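Local coordinates for ADP-ribosylation factor-binding protein GGA2 (Saccharomyces cerevisiae, PDB 3MNM) that may help regulate membrane traffic through the trans-Golgi network and binds ARF1 and ARF2, the chain here being its GAE (gamma-adaptin ear) domain, at residues Q65-N70 with D78-E83. Numbering follows the deposited sequence.
Sequences QPQSSN and DGISQE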
# COMPACT_ATOMS: atom_id res chain seq x y z
N GLN A 65 -7.93 -2.88 -7.86
CA GLN A 65 -7.64 -3.98 -8.77
C GLN A 65 -6.84 -5.03 -8.02
O GLN A 65 -6.36 -4.79 -6.91
CB GLN A 65 -6.93 -3.46 -10.04
CG GLN A 65 -7.84 -2.50 -10.81
CD GLN A 65 -7.23 -1.92 -12.08
OE1 GLN A 65 -6.93 -0.73 -12.15
NE2 GLN A 65 -7.07 -2.77 -13.08
N PRO A 66 -6.70 -6.23 -8.61
CA PRO A 66 -6.04 -7.26 -7.80
C PRO A 66 -4.57 -6.95 -7.48
O PRO A 66 -3.87 -6.31 -8.26
CB PRO A 66 -6.13 -8.51 -8.69
CG PRO A 66 -7.35 -8.25 -9.56
CD PRO A 66 -7.29 -6.77 -9.85
N GLN A 67 -4.13 -7.43 -6.33
CA GLN A 67 -2.74 -7.35 -5.95
C GLN A 67 -1.92 -8.15 -6.97
O GLN A 67 -2.30 -9.26 -7.35
CB GLN A 67 -2.61 -7.91 -4.53
CG GLN A 67 -1.34 -7.57 -3.81
CD GLN A 67 -1.28 -8.21 -2.43
OE1 GLN A 67 -0.49 -9.11 -2.20
NE2 GLN A 67 -2.13 -7.75 -1.51
N SER A 68 -0.82 -7.57 -7.45
CA SER A 68 -0.10 -8.14 -8.59
C SER A 68 0.50 -9.53 -8.30
O SER A 68 0.58 -10.40 -9.20
CB SER A 68 1.00 -7.18 -9.06
OG SER A 68 2.01 -7.09 -8.08
N SER A 69 0.95 -9.73 -7.07
CA SER A 69 1.51 -10.99 -6.58
C SER A 69 1.48 -10.97 -5.06
O SER A 69 1.07 -9.97 -4.47
CB SER A 69 2.95 -11.18 -7.06
OG SER A 69 3.43 -12.46 -6.69
N ASN A 70 1.91 -12.05 -4.42
CA ASN A 70 1.99 -12.09 -2.96
C ASN A 70 3.37 -12.52 -2.50
O ASN A 70 3.58 -12.88 -1.33
CB ASN A 70 0.86 -12.94 -2.34
CG ASN A 70 1.07 -14.44 -2.52
OD1 ASN A 70 0.42 -15.25 -1.85
ND2 ASN A 70 1.98 -14.80 -3.39
N ASP A 78 9.76 -2.68 -5.87
CA ASP A 78 8.42 -2.69 -6.44
C ASP A 78 8.04 -4.11 -6.86
O ASP A 78 7.50 -4.33 -7.96
CB ASP A 78 8.32 -1.75 -7.64
CG ASP A 78 8.56 -0.29 -7.26
OD1 ASP A 78 8.53 0.01 -6.05
OD2 ASP A 78 8.77 0.54 -8.17
N GLY A 79 8.32 -5.06 -5.98
CA GLY A 79 8.07 -6.46 -6.26
C GLY A 79 6.59 -6.79 -6.35
O GLY A 79 6.19 -7.70 -7.07
N ILE A 80 5.77 -6.03 -5.62
CA ILE A 80 4.33 -6.22 -5.62
C ILE A 80 3.71 -4.85 -5.73
O ILE A 80 4.27 -3.87 -5.19
CB ILE A 80 3.85 -6.87 -4.30
CG1 ILE A 80 4.42 -8.29 -4.17
CG2 ILE A 80 2.32 -6.87 -4.21
CD1 ILE A 80 4.30 -8.87 -2.76
N SER A 81 2.60 -4.75 -6.44
CA SER A 81 1.85 -3.49 -6.49
C SER A 81 0.37 -3.73 -6.56
O SER A 81 -0.08 -4.83 -6.91
CB SER A 81 2.30 -2.64 -7.68
OG SER A 81 1.86 -3.25 -8.90
N GLN A 82 -0.41 -2.70 -6.25
CA GLN A 82 -1.85 -2.79 -6.39
C GLN A 82 -2.42 -1.44 -6.80
O GLN A 82 -2.21 -0.44 -6.11
CB GLN A 82 -2.50 -3.26 -5.08
CG GLN A 82 -4.01 -3.24 -5.16
CD GLN A 82 -4.66 -4.02 -4.01
OE1 GLN A 82 -5.37 -5.02 -4.24
NE2 GLN A 82 -4.41 -3.57 -2.79
N GLU A 83 -3.12 -1.42 -7.93
CA GLU A 83 -3.72 -0.18 -8.42
C GLU A 83 -5.17 -0.06 -7.98
O GLU A 83 -5.89 -1.07 -7.92
CB GLU A 83 -3.63 -0.08 -9.94
CG GLU A 83 -4.17 1.24 -10.49
CD GLU A 83 -3.22 1.90 -11.47
OE1 GLU A 83 -2.60 1.17 -12.26
OE2 GLU A 83 -3.10 3.14 -11.45
O HOH W 1 -3.37 -3.83 -9.38
O HOH W 2 4.27 -8.14 -8.98
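Ser-68 and Ser-81 show how a loop can pair with a strand edge when a hydroxyl and water take over part of the backbone bonding. Two direct backbone bonds join segments running nearly antiparallel (161°): Ser-68 N donates to Ser-81 O at 2.9 Å, and Gln-65 N to Glu-83 O at 2.7 Å. Between them a water accepts from Glu-83 N and donates to Pro-66 O.

At the other end a side chain stands in for a carbonyl. With chi1 of 68°, Ser-68 OG lies between its own backbone N and carbonyl carbon and accepts a nearly straight bond (167°) from Ser-81 N at 2.9 Å. A second water, 2.6 Å from Ser-68 OG, donates to Gly-79 O.

Apolar contact lies alongside. Ile-80 CG2 has Ser-69 O (3.4 Å) and Gln-67 CG (3.7 Å) as its two nearest partners, and CD1 lies near the backbone of Asn-70, while Leu-50 touches both Ile-80 and Gln-67. Separately, the extended Gln-82 chain brings CG to 3.3 Å from Gln-65 O.

On the other edge of strand 80-81, Ile-80 bonds through its backbone to Phe-39 of strand 38-41; Gly-79 and Ile-80 both face Phe-39, a classic beta bulge. Without forming a regular strand, the loop thus links strand 80-81 to strand 50-55 of the sandwich's second sheet, where Asn-70 bonds Leu-50, its irregular backbone accommodated by one hydroxyl and two waters.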